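Side-chain contacts in secreted protein (Kutzneria albida DSM 43870, PDB 5M6Q), which probably works as a microbial transglutaminase, transferring the gamma-glutamyl group of protein-bound glutamine to amines and so cross-linking or labelling proteins: residues Ala75-Leu80 and Phe178-Asn183; Pro137-Ser140 and Thr146-Arg149; Tyr148-Asp151 and Gln156-Met159; Asn183-Ala188 and Gln215-Ala220; His187-Glu192 and Val196-Thr201. One frame throughout, in Å; residues are numbered along the deposited sequence.

Followed from the N terminus, the chain first leaves helix 70-84 and comes back to it about a hundred residues later, where interaction 1 joins that helix to the turn after strand 174-179. Interactions 2 and 3 both lie within this long excursion. Interaction 2 closes the short loop over helix 141-146, and interaction 3 starts on its last residues, sharing Y148 and R149, to close the next small loop. Interaction 4 opens at N183, where interaction 1 ends, and reaches strand 214-223, whose V216 also touches V157 of interaction 3. Within its span interaction 5 zips the hairpin of strands 184-188 and 196-200, sharing H187 and A188 with it.

Interaction 1: residues Ala75-Leu80 and Phe178-Asn183; sequences AVQAAL and FDQDTN
Q77 and Q180 pair through their side-chain amides, and this reciprocal pair is the whole of the direct contact between residues 75-80 and 178-183. Two hydrogen bonds close a ring between the amides: Q77 NE2 donates to Q180 OE1 at 2.8 Å, and Q180 NE2 returns the bond to Q77 OE1 at 3.0 Å. Both are nearly straight, and each N-H meets a lone pair in the carbonyl plane. The two amide planes differ by only 10°, so the groups lie almost in one plane. Both side chains run extended beyond CG; on Q77, CG stands opposite the backbone nitrogen (chi1 -179°), which sends the amide straight off the helix. Q77 NE2 has a second hydrogen bond, to the carbonyl of A124 on strand 122-131.

Van der Waals support comes from within the turn, where Q180 CG sits 3.4 Å above the plane of the F178 ring, over its centre. D179 OD1 organises the turn, accepting from D181 N at 2.9 Å, an Asx turn, and from T182 N at 3.2 Å, which extends it to an Asx motif.

Both bonds across the contact join neutral amides, so the link is directional but carries no net charge. The paired bonds resist rotation of either amide, and the A124 carbonyl, an acceptor, supports this assignment of the Q77 amide and, through it, that of Q180.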
# COMPACT_ATOMS: atom_id res chain seq x y z
N ALA A 75 4.09 6.88 11.19
CA ALA A 75 5.20 6.87 12.14
C ALA A 75 6.23 5.80 11.74
O ALA A 75 7.43 5.98 11.88
CB ALA A 75 4.70 6.62 13.56
N VAL A 76 5.73 4.69 11.24
CA VAL A 76 6.59 3.58 10.86
C VAL A 76 7.34 3.96 9.58
O VAL A 76 8.53 3.69 9.44
CB VAL A 76 5.76 2.30 10.71
CG1 VAL A 76 6.56 1.21 9.97
CG2 VAL A 76 5.34 1.81 12.12
N GLN A 77 6.65 4.64 8.67
CA GLN A 77 7.29 5.18 7.47
C GLN A 77 8.44 6.10 7.83
O GLN A 77 9.55 5.96 7.30
CB GLN A 77 6.27 5.93 6.61
CG GLN A 77 6.85 6.50 5.32
CD GLN A 77 5.89 7.45 4.61
OE1 GLN A 77 5.12 8.18 5.25
NE2 GLN A 77 5.92 7.43 3.28
N ALA A 78 8.20 7.05 8.73
CA ALA A 78 9.26 7.99 9.09
C ALA A 78 10.43 7.26 9.76
O ALA A 78 11.59 7.56 9.49
CB ALA A 78 8.74 9.09 9.99
N ALA A 79 10.13 6.30 10.61
CA ALA A 79 11.18 5.57 11.30
C ALA A 79 12.06 4.80 10.29
O ALA A 79 13.29 4.84 10.36
CB ALA A 79 10.58 4.63 12.33
N LEU A 80 11.42 4.11 9.35
CA LEU A 80 12.14 3.35 8.35
C LEU A 80 12.94 4.23 7.40
O LEU A 80 14.08 3.90 7.06
CB LEU A 80 11.18 2.48 7.54
CG LEU A 80 10.58 1.29 8.28
CD1 LEU A 80 9.51 0.69 7.40
CD2 LEU A 80 11.65 0.25 8.63
N PHE A 178 -0.91 5.87 -1.41
CA PHE A 178 -0.90 7.16 -0.71
C PHE A 178 0.02 8.16 -1.40
O PHE A 178 1.24 8.04 -1.34
CB PHE A 178 -0.44 6.99 0.74
CG PHE A 178 -0.74 8.17 1.61
CD1 PHE A 178 -1.56 9.21 1.17
CD2 PHE A 178 -0.20 8.24 2.90
CE1 PHE A 178 -1.85 10.31 1.98
CE2 PHE A 178 -0.48 9.33 3.73
CZ PHE A 178 -1.31 10.36 3.27
N ASP A 179 -0.58 9.16 -2.04
CA ASP A 179 0.17 10.23 -2.67
C ASP A 179 0.30 11.34 -1.64
O ASP A 179 -0.64 12.09 -1.39
CB ASP A 179 -0.56 10.71 -3.93
CG ASP A 179 0.07 11.97 -4.58
OD1 ASP A 179 0.88 12.70 -3.96
OD2 ASP A 179 -0.28 12.24 -5.74
N GLN A 180 1.48 11.45 -1.05
CA GLN A 180 1.68 12.36 0.06
C GLN A 180 2.07 13.77 -0.40
O GLN A 180 2.28 14.65 0.41
CB GLN A 180 2.71 11.78 1.03
CG GLN A 180 2.14 10.55 1.74
CD GLN A 180 3.17 9.76 2.53
OE1 GLN A 180 3.87 8.91 1.98
NE2 GLN A 180 3.22 9.98 3.83
N ASP A 181 2.15 13.98 -1.72
CA ASP A 181 2.29 15.33 -2.23
C ASP A 181 0.95 16.05 -2.13
O ASP A 181 0.88 17.21 -1.70
CB ASP A 181 2.78 15.33 -3.67
CG ASP A 181 4.19 14.82 -3.82
OD1 ASP A 181 4.98 14.97 -2.87
OD2 ASP A 181 4.51 14.27 -4.90
N THR A 182 -0.12 15.37 -2.52
CA THR A 182 -1.43 16.00 -2.57
C THR A 182 -2.39 15.46 -1.53
O THR A 182 -3.53 15.90 -1.46
CB THR A 182 -2.10 15.84 -3.94
OG1 THR A 182 -2.24 14.45 -4.26
CG2 THR A 182 -1.29 16.53 -5.02
N ASN A 183 -1.95 14.49 -0.73
CA ASN A 183 -2.81 13.88 0.28
C ASN A 183 -4.02 13.21 -0.37
O ASN A 183 -5.14 13.36 0.10
CB ASN A 183 -3.27 14.93 1.31
CG ASN A 183 -3.81 14.30 2.56
OD1 ASN A 183 -3.25 13.31 3.05
ND2 ASN A 183 -4.90 14.85 3.09

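Interaction 2: residues Pro137-Ser140 and Thr146-Arg149; sequences PDWS and TTYR
W139 and the T147-Y148 pair face each other across the two ends of helix 141-146: S140 is the N-cap residue, its OG capping R143 N, and T146 to R149 form the type I beta turn in which the chain leaves the helix. T146 opens that turn, its carbonyl oxygen accepting from R149 N. T147 comes next, with OG1 over one face of the indole. That oxygen is 3.9 Å from W139 CZ3, whereas T147 CG2 reaches only the rim of the six-membered ring, 4.0 Å from W139 CH2. The OG1 branch stands beside the backbone nitrogen (chi1 -69°); its hydrogen-bond partner is the carbonyl of R143, whose own side chain makes a cation-pi contact with W139.

The same CG2 also sits 3.7 Å above the Y148 ring plane, over its centre, so this methyl touches both aromatic groups. Y148 approaches W139 at about a right angle. The apolar part of the meeting is Y148 CE2 against W139 CZ3 at 4.1 Å. The phenol oxygen, hydrogen-bonded to T161 OG1, comes to the edge of the indole near its plane, with Y148 OH 3.7 Å from W139 CH2.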
# COMPACT_ATOMS: atom_id res chain seq x y z
N PRO A 137 -14.09 -19.67 4.92
CA PRO A 137 -15.53 -19.82 5.18
C PRO A 137 -15.81 -20.75 6.37
O PRO A 137 -16.90 -20.71 6.93
CB PRO A 137 -16.07 -20.39 3.87
CG PRO A 137 -14.88 -20.98 3.18
CD PRO A 137 -13.69 -20.21 3.61
N ASP A 138 -14.81 -21.54 6.76
CA ASP A 138 -14.91 -22.42 7.92
C ASP A 138 -14.79 -21.67 9.26
O ASP A 138 -15.25 -22.16 10.29
CB ASP A 138 -13.85 -23.52 7.87
CG ASP A 138 -14.12 -24.55 6.79
OD1 ASP A 138 -15.30 -24.77 6.45
OD2 ASP A 138 -13.13 -25.15 6.28
N TRP A 139 -14.16 -20.49 9.25
CA TRP A 139 -14.01 -19.71 10.47
C TRP A 139 -15.39 -19.40 11.06
O TRP A 139 -16.35 -19.19 10.33
CB TRP A 139 -13.27 -18.40 10.22
CG TRP A 139 -11.84 -18.52 9.87
CD1 TRP A 139 -11.09 -19.66 9.81
CD2 TRP A 139 -10.96 -17.44 9.53
NE1 TRP A 139 -9.80 -19.36 9.45
CE2 TRP A 139 -9.69 -18.00 9.28
CE3 TRP A 139 -11.13 -16.05 9.43
CZ2 TRP A 139 -8.59 -17.22 8.93
CZ3 TRP A 139 -10.04 -15.28 9.07
CH2 TRP A 139 -8.79 -15.87 8.82
N SER A 140 -15.47 -19.39 12.38
CA SER A 140 -16.64 -18.85 13.05
C SER A 140 -16.67 -17.35 12.83
O SER A 140 -15.67 -16.74 12.44
CB SER A 140 -16.60 -19.15 14.54
OG SER A 140 -15.51 -18.45 15.13
N THR A 146 -12.26 -11.05 14.72
CA THR A 146 -11.18 -10.67 15.62
C THR A 146 -9.80 -10.92 15.04
O THR A 146 -8.82 -10.43 15.57
CB THR A 146 -11.26 -11.41 16.97
OG1 THR A 146 -11.12 -12.82 16.74
CG2 THR A 146 -12.59 -11.14 17.65
N THR A 147 -9.73 -11.68 13.95
CA THR A 147 -8.42 -12.06 13.40
C THR A 147 -7.62 -10.83 12.96
O THR A 147 -6.41 -10.79 13.14
CB THR A 147 -8.57 -13.04 12.20
OG1 THR A 147 -9.05 -14.31 12.68
CG2 THR A 147 -7.24 -13.26 11.49
N TYR A 148 -8.28 -9.82 12.42
CA TYR A 148 -7.52 -8.69 11.88
C TYR A 148 -7.61 -7.47 12.78
O TYR A 148 -7.43 -6.34 12.33
CB TYR A 148 -7.98 -8.38 10.45
CG TYR A 148 -7.79 -9.58 9.57
CD1 TYR A 148 -6.51 -10.00 9.21
CD2 TYR A 148 -8.88 -10.33 9.13
CE1 TYR A 148 -6.33 -11.10 8.42
CE2 TYR A 148 -8.71 -11.44 8.35
CZ TYR A 148 -7.43 -11.83 8.00
OH TYR A 148 -7.24 -12.96 7.23
N ARG A 149 -7.85 -7.69 14.06
CA ARG A 149 -7.86 -6.57 15.00
C ARG A 149 -6.44 -6.08 15.25
O ARG A 149 -5.52 -6.88 15.41
CB ARG A 149 -8.54 -6.95 16.31
CG ARG A 149 -10.03 -7.33 16.15
CD ARG A 149 -11.04 -6.15 16.23
NE ARG A 149 -10.82 -5.09 15.23
CZ ARG A 149 -11.04 -5.22 13.93
NH1 ARG A 149 -11.47 -6.37 13.44
NH2 ARG A 149 -10.80 -4.20 13.11

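Interaction 3: residues Tyr148-Asp151 and Gln156-Met159; sequences YRPD and QVDM
V157 fills the angle between Y148 and P150, and the tight half of this contact is built round its two methyls. CG1 lies 3.6 Å from the carbonyl oxygen of Y148 and also touches Y148 CB, while CG2 is 4.0 Å from P150 CG; the valine and proline side chains run alongside each other, pointing the same way. Further along, the Y148 ring offers its edge to the carbonyl oxygen of D158, with CD1 3.4 Å from that oxygen. M159 adds a Met-aromatic contact: bends at chi2 (-64°) and chi3 bring SD back to an oblique position 4.9 Å from the ring centroid.

At the D151 end the contact passes to the backbone. D151 N donates to Q156 O at 2.9 Å, almost straight, and P150 CA adds a CA-H...O contact to the same oxygen. One water donates to R149 O at 2.6 Å and accepts from D158 N at 3.0 Å, bridging two backbone groups not bonded to each other. On the solvent side lie the exposed side chains of R149, D151 and D158; D151 OD1 turns to E153 N and D158 OD1 to S160 OG.

Both segments belong to the long loop between helix 141-146 and strand 174-179. V157 makes backbone hydrogen bonds with S66 of the edge strand 66-67 and packs on V216 of strand 214-223, and R149 forms a salt bridge to E214.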
# COMPACT_ATOMS: atom_id res chain seq x y z
N TYR A 148 -8.28 -9.82 12.42
CA TYR A 148 -7.52 -8.69 11.88
C TYR A 148 -7.61 -7.47 12.78
O TYR A 148 -7.43 -6.34 12.33
CB TYR A 148 -7.98 -8.38 10.45
CG TYR A 148 -7.79 -9.58 9.57
CD1 TYR A 148 -6.51 -10.00 9.21
CD2 TYR A 148 -8.88 -10.33 9.13
CE1 TYR A 148 -6.33 -11.10 8.42
CE2 TYR A 148 -8.71 -11.44 8.35
CZ TYR A 148 -7.43 -11.83 8.00
OH TYR A 148 -7.24 -12.96 7.23
N ARG A 149 -7.85 -7.69 14.06
CA ARG A 149 -7.86 -6.57 15.00
C ARG A 149 -6.44 -6.08 15.25
O ARG A 149 -5.52 -6.88 15.41
CB ARG A 149 -8.54 -6.95 16.31
CG ARG A 149 -10.03 -7.33 16.15
CD ARG A 149 -11.04 -6.15 16.23
NE ARG A 149 -10.82 -5.09 15.23
CZ ARG A 149 -11.04 -5.22 13.93
NH1 ARG A 149 -11.47 -6.37 13.44
NH2 ARG A 149 -10.80 -4.20 13.11
N PRO A 150 -6.26 -4.75 15.26
CA PRO A 150 -4.92 -4.20 15.50
C PRO A 150 -4.45 -4.48 16.92
O PRO A 150 -5.24 -4.48 17.85
CB PRO A 150 -5.11 -2.69 15.27
CG PRO A 150 -6.45 -2.55 14.55
CD PRO A 150 -7.27 -3.70 15.08
N ASP A 151 -3.17 -4.79 17.04
CA ASP A 151 -2.53 -4.91 18.34
C ASP A 151 -2.85 -3.66 19.17
O ASP A 151 -2.59 -2.54 18.73
CB ASP A 151 -1.02 -5.07 18.15
CG ASP A 151 -0.29 -5.41 19.43
OD1 ASP A 151 -0.16 -4.53 20.30
OD2 ASP A 151 0.16 -6.57 19.55
N GLN A 156 -0.48 -2.92 15.08
CA GLN A 156 -0.15 -3.76 13.93
C GLN A 156 -1.21 -4.82 13.68
O GLN A 156 -1.74 -5.42 14.61
CB GLN A 156 1.23 -4.44 14.10
CG GLN A 156 1.66 -5.25 12.86
CD GLN A 156 3.15 -5.62 12.90
OE1 GLN A 156 3.78 -5.57 13.95
NE2 GLN A 156 3.71 -5.97 11.75
N VAL A 157 -1.52 -5.04 12.41
CA VAL A 157 -2.52 -6.03 12.06
C VAL A 157 -1.80 -7.25 11.51
O VAL A 157 -0.97 -7.13 10.61
CB VAL A 157 -3.54 -5.48 11.06
CG1 VAL A 157 -4.39 -6.60 10.49
CG2 VAL A 157 -4.39 -4.42 11.72
N ASP A 158 -2.10 -8.41 12.08
CA ASP A 158 -1.52 -9.65 11.61
C ASP A 158 -2.20 -10.07 10.31
O ASP A 158 -3.36 -10.43 10.31
CB ASP A 158 -1.69 -10.75 12.67
CG ASP A 158 -0.86 -12.00 12.37
OD1 ASP A 158 -0.38 -12.16 11.23
OD2 ASP A 158 -0.69 -12.83 13.28
N MET A 159 -1.46 -10.05 9.21
CA MET A 159 -2.04 -10.39 7.91
C MET A 159 -1.66 -11.79 7.41
O MET A 159 -1.97 -12.15 6.28
CB MET A 159 -1.63 -9.36 6.85
CG MET A 159 -2.21 -7.96 7.06
SD MET A 159 -4.01 -7.88 6.94
CE MET A 159 -4.35 -8.24 5.20
O HOH W 1 -4.49 -8.72 13.82

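Interaction 4: residues Asn183-Ala188 and Gln215-Ala220; sequences NTWWHA and QVFTVA
W185 and F217 form an offset edge-to-face aromatic pair in the hydrophobic core on one side of the central antiparallel sheet. Their strands, 184-188 and 214-223, are not neighbours: strands 174-179 and 122-131 run between them, and even the nearest CA atoms, those of W185 and F217 themselves, are 11.6 Å apart. The two side chains bridge that width.

The touching atom on the tryptophan is CH2, at the far corner of the six-membered ring. It lies 3.8 Å from F217 CD1 and 4.0 Å from F217 CE1, in the plane of the phenylalanine ring and at its edge. The centroids of the six-membered rings are 5.8 Å apart and the planes stand at 73°, with the F217 edge directed toward the indole face. The side chains cross at about a right angle.

L70 of helix 70-84 and L202 of helix 202-205 pack against both residues, and F178 stacks on W185, so the pair is part of a wider aromatic and aliphatic cluster.

No hydrogen bond passes between the two segments here. The contact rests on dispersion and on the burial of carbon surface; any electrostatic gain from the F217 edge is probably small, since the pair is offset and CD1 meets the indole obliquely.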
# COMPACT_ATOMS: atom_id res chain seq x y z
N ASN A 183 -1.95 14.49 -0.73
CA ASN A 183 -2.81 13.88 0.28
C ASN A 183 -4.02 13.21 -0.37
O ASN A 183 -5.14 13.36 0.10
CB ASN A 183 -3.27 14.93 1.31
CG ASN A 183 -3.81 14.30 2.56
OD1 ASN A 183 -3.25 13.31 3.05
ND2 ASN A 183 -4.90 14.85 3.09
N THR A 184 -3.79 12.49 -1.46
CA THR A 184 -4.86 11.72 -2.10
C THR A 184 -4.48 10.25 -2.20
O THR A 184 -3.33 9.88 -2.02
CB THR A 184 -5.20 12.23 -3.52
OG1 THR A 184 -4.00 12.27 -4.31
CG2 THR A 184 -5.80 13.63 -3.45
N TRP A 185 -5.48 9.44 -2.52
CA TRP A 185 -5.36 8.01 -2.54
C TRP A 185 -5.71 7.51 -3.94
O TRP A 185 -6.80 7.78 -4.44
CB TRP A 185 -6.27 7.41 -1.46
CG TRP A 185 -5.74 7.80 -0.12
CD1 TRP A 185 -5.92 8.99 0.52
CD2 TRP A 185 -4.85 7.02 0.70
NE1 TRP A 185 -5.22 9.00 1.71
CE2 TRP A 185 -4.56 7.80 1.85
CE3 TRP A 185 -4.28 5.75 0.59
CZ2 TRP A 185 -3.73 7.34 2.88
CZ3 TRP A 185 -3.47 5.29 1.62
CH2 TRP A 185 -3.20 6.08 2.74
N TRP A 186 -4.76 6.83 -4.57
CA TRP A 186 -4.90 6.40 -5.95
C TRP A 186 -5.32 4.96 -6.04
O TRP A 186 -4.64 4.07 -5.52
CB TRP A 186 -3.59 6.63 -6.70
CG TRP A 186 -3.29 8.09 -6.85
CD1 TRP A 186 -2.78 8.92 -5.90
CD2 TRP A 186 -3.51 8.90 -8.02
NE1 TRP A 186 -2.66 10.20 -6.40
CE2 TRP A 186 -3.10 10.21 -7.70
CE3 TRP A 186 -4.03 8.64 -9.29
CZ2 TRP A 186 -3.17 11.26 -8.62
CZ3 TRP A 186 -4.09 9.68 -10.20
CH2 TRP A 186 -3.67 10.97 -9.86
N HIS A 187 -6.45 4.71 -6.68
CA HIS A 187 -6.92 3.36 -6.82
C HIS A 187 -7.58 3.21 -8.18
O HIS A 187 -7.31 4.00 -9.08
CB HIS A 187 -7.87 2.96 -5.66
CG HIS A 187 -9.01 3.90 -5.41
ND1 HIS A 187 -10.30 3.47 -5.22
CD2 HIS A 187 -9.04 5.25 -5.25
CE1 HIS A 187 -11.08 4.50 -4.99
NE2 HIS A 187 -10.34 5.59 -5.00
N ALA A 188 -8.38 2.18 -8.36
CA ALA A 188 -8.99 1.92 -9.67
C ALA A 188 -10.22 1.04 -9.47
O ALA A 188 -10.46 0.56 -8.36
CB ALA A 188 -7.98 1.26 -10.64
N GLN A 215 -9.91 -2.49 6.86
CA GLN A 215 -9.01 -1.59 6.16
C GLN A 215 -7.73 -1.49 6.97
O GLN A 215 -7.78 -1.32 8.19
CB GLN A 215 -9.64 -0.21 5.97
CG GLN A 215 -8.73 0.77 5.23
CD GLN A 215 -9.46 2.01 4.77
OE1 GLN A 215 -10.67 2.10 4.90
NE2 GLN A 215 -8.73 2.98 4.22
N VAL A 216 -6.59 -1.62 6.29
CA VAL A 216 -5.28 -1.46 6.91
C VAL A 216 -4.46 -0.42 6.16
O VAL A 216 -4.72 -0.13 5.01
CB VAL A 216 -4.49 -2.80 6.96
CG1 VAL A 216 -5.20 -3.83 7.84
CG2 VAL A 216 -4.27 -3.34 5.56
N PHE A 217 -3.47 0.13 6.85
CA PHE A 217 -2.53 1.04 6.25
C PHE A 217 -1.17 0.38 6.34
O PHE A 217 -0.71 0.03 7.43
CB PHE A 217 -2.58 2.40 6.95
CG PHE A 217 -3.90 3.07 6.83
CD1 PHE A 217 -4.16 3.93 5.77
CD2 PHE A 217 -4.91 2.80 7.74
CE1 PHE A 217 -5.39 4.53 5.65
CE2 PHE A 217 -6.14 3.40 7.62
CZ PHE A 217 -6.38 4.26 6.58
N THR A 218 -0.53 0.24 5.19
CA THR A 218 0.59 -0.66 5.04
C THR A 218 1.80 0.10 4.59
O THR A 218 1.72 0.97 3.73
CB THR A 218 0.26 -1.79 4.04
OG1 THR A 218 -0.89 -2.50 4.52
CG2 THR A 218 1.43 -2.75 3.86
N VAL A 219 2.93 -0.23 5.20
CA VAL A 219 4.19 0.39 4.86
C VAL A 219 5.02 -0.62 4.10
O VAL A 219 5.13 -1.77 4.53
CB VAL A 219 4.93 0.87 6.12
CG1 VAL A 219 6.21 1.60 5.73
CG2 VAL A 219 4.03 1.75 6.96
N ALA A 220 5.59 -0.20 2.99
CA ALA A 220 6.44 -1.08 2.19
C ALA A 220 7.54 -0.26 1.56
O ALA A 220 7.40 0.95 1.36
CB ALA A 220 5.62 -1.81 1.11

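Interaction 5: residues His187-Glu192 and Val196-Thr201; sequences HANHEE and VVYQST
H187 and Y198 pair within the beta hairpin of strands 184-188 and 196-200. Their backbones make the antiparallel hydrogen-bonded pair: H187 N donates to Y198 O at 2.9 Å, and Y198 N to H187 O at 2.7 Å. Next to it, A188 and V197 form a non-hydrogen-bonded pair, flanked by CA-H...O contacts from A188 CA to V196 O and from V197 CA to H187 O.

The imidazole is held at both nitrogens. NE2 and S200 OG are hydrogen-bonded at 2.8 Å, the hydroxyl lying in the ring plane at its edge, while ND1 bonds to D174 OD2 on strand 174-179. Over one ring face sits Y198 CB, a CH-pi contact 3.7 Å from the centroid, and the tyrosine ring turns its edge to the same histidine, planes at 61°.

N189 finishes the hairpin where the strands part. Its backbone N gives a bent hydrogen bond to V196 O at 3.2 Å. The side chain folds back, CG between the backbone nitrogen and the carbonyl carbon (chi1 55°), so that OD1 can accept from V196 N at 2.8 Å, with the donor above the carbonyl plane, and more weakly from H190 N. ND2 is taken by the carbonyl of R194. Against this same residue rests the tyrosine hydroxyl, Y198 OH lying 3.3 Å from N189 CB.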
# COMPACT_ATOMS: atom_id res chain seq x y z
N HIS A 187 -6.45 4.71 -6.68
CA HIS A 187 -6.92 3.36 -6.82
C HIS A 187 -7.58 3.21 -8.18
O HIS A 187 -7.31 4.00 -9.08
CB HIS A 187 -7.87 2.96 -5.66
CG HIS A 187 -9.01 3.90 -5.41
ND1 HIS A 187 -10.30 3.47 -5.22
CD2 HIS A 187 -9.04 5.25 -5.25
CE1 HIS A 187 -11.08 4.50 -4.99
NE2 HIS A 187 -10.34 5.59 -5.00
N ALA A 188 -8.38 2.18 -8.36
CA ALA A 188 -8.99 1.92 -9.67
C ALA A 188 -10.22 1.04 -9.47
O ALA A 188 -10.46 0.56 -8.36
CB ALA A 188 -7.98 1.26 -10.64
N ASN A 189 -11.01 0.85 -10.52
CA ASN A 189 -12.24 0.08 -10.37
C ASN A 189 -11.99 -1.42 -10.48
O ASN A 189 -12.44 -2.18 -9.63
CB ASN A 189 -13.30 0.54 -11.38
CG ASN A 189 -12.83 0.50 -12.83
OD1 ASN A 189 -11.64 0.34 -13.13
ND2 ASN A 189 -13.78 0.64 -13.74
N HIS A 190 -11.26 -1.84 -11.50
CA HIS A 190 -10.99 -3.25 -11.73
C HIS A 190 -9.94 -3.36 -12.82
O HIS A 190 -9.50 -2.35 -13.38
CB HIS A 190 -12.28 -4.02 -12.10
CG HIS A 190 -13.05 -3.42 -13.24
ND1 HIS A 190 -12.57 -3.40 -14.53
CD2 HIS A 190 -14.26 -2.81 -13.28
CE1 HIS A 190 -13.45 -2.80 -15.32
NE2 HIS A 190 -14.48 -2.44 -14.59
N GLU A 191 -9.54 -4.59 -13.13
CA GLU A 191 -8.57 -4.84 -14.19
C GLU A 191 -9.08 -4.47 -15.58
O GLU A 191 -10.28 -4.37 -15.80
CB GLU A 191 -8.15 -6.31 -14.17
CG GLU A 191 -9.28 -7.31 -14.48
CD GLU A 191 -10.35 -7.39 -13.38
OE1 GLU A 191 -10.13 -6.87 -12.25
OE2 GLU A 191 -11.42 -7.98 -13.65
N GLU A 192 -8.15 -4.26 -16.51
CA GLU A 192 -8.49 -4.07 -17.91
C GLU A 192 -9.30 -5.25 -18.45
O GLU A 192 -9.15 -6.37 -17.95
CB GLU A 192 -7.22 -3.87 -18.76
CG GLU A 192 -6.49 -2.55 -18.52
CD GLU A 192 -7.22 -1.33 -19.09
OE1 GLU A 192 -8.45 -1.39 -19.28
OE2 GLU A 192 -6.55 -0.30 -19.34
N VAL A 196 -10.57 2.19 -14.88
CA VAL A 196 -10.52 3.63 -14.65
C VAL A 196 -9.71 3.85 -13.39
O VAL A 196 -9.95 3.16 -12.40
CB VAL A 196 -11.93 4.25 -14.48
CG1 VAL A 196 -11.82 5.75 -14.20
CG2 VAL A 196 -12.79 3.96 -15.70
N VAL A 197 -8.78 4.80 -13.42
CA VAL A 197 -8.00 5.18 -12.24
C VAL A 197 -8.71 6.26 -11.44
O VAL A 197 -9.32 7.18 -12.01
CB VAL A 197 -6.57 5.60 -12.66
CG1 VAL A 197 -5.85 6.38 -11.56
CG2 VAL A 197 -5.78 4.36 -13.01
N TYR A 198 -8.69 6.13 -10.12
CA TYR A 198 -9.32 7.10 -9.24
C TYR A 198 -8.30 7.79 -8.36
O TYR A 198 -7.37 7.17 -7.87
CB TYR A 198 -10.36 6.45 -8.32
CG TYR A 198 -11.45 5.71 -9.02
CD1 TYR A 198 -12.16 6.29 -10.07
CD2 TYR A 198 -11.79 4.42 -8.62
CE1 TYR A 198 -13.19 5.59 -10.71
CE2 TYR A 198 -12.81 3.72 -9.25
CZ TYR A 198 -13.50 4.31 -10.29
OH TYR A 198 -14.51 3.61 -10.89
N GLN A 199 -8.52 9.07 -8.13
CA GLN A 199 -7.72 9.84 -7.20
C GLN A 199 -8.71 10.36 -6.16
O GLN A 199 -9.52 11.25 -6.47
CB GLN A 199 -6.98 10.98 -7.91
CG GLN A 199 -6.20 11.90 -7.00
CD GLN A 199 -5.74 13.17 -7.71
OE1 GLN A 199 -6.13 13.42 -8.85
NE2 GLN A 199 -4.92 13.97 -7.03
N SER A 200 -8.67 9.78 -4.96
CA SER A 200 -9.71 10.06 -3.96
C SER A 200 -9.19 10.71 -2.69
O SER A 200 -8.01 10.59 -2.34
CB SER A 200 -10.44 8.78 -3.59
OG SER A 200 -11.07 8.23 -4.72
N THR A 201 -10.08 11.40 -1.99
CA THR A 201 -9.80 11.72 -0.61
C THR A 201 -9.77 10.42 0.17
O THR A 201 -10.38 9.43 -0.24
CB THR A 201 -10.85 12.63 0.02
OG1 THR A 201 -12.07 11.90 0.12
CG2 THR A 201 -11.07 13.90 -0.80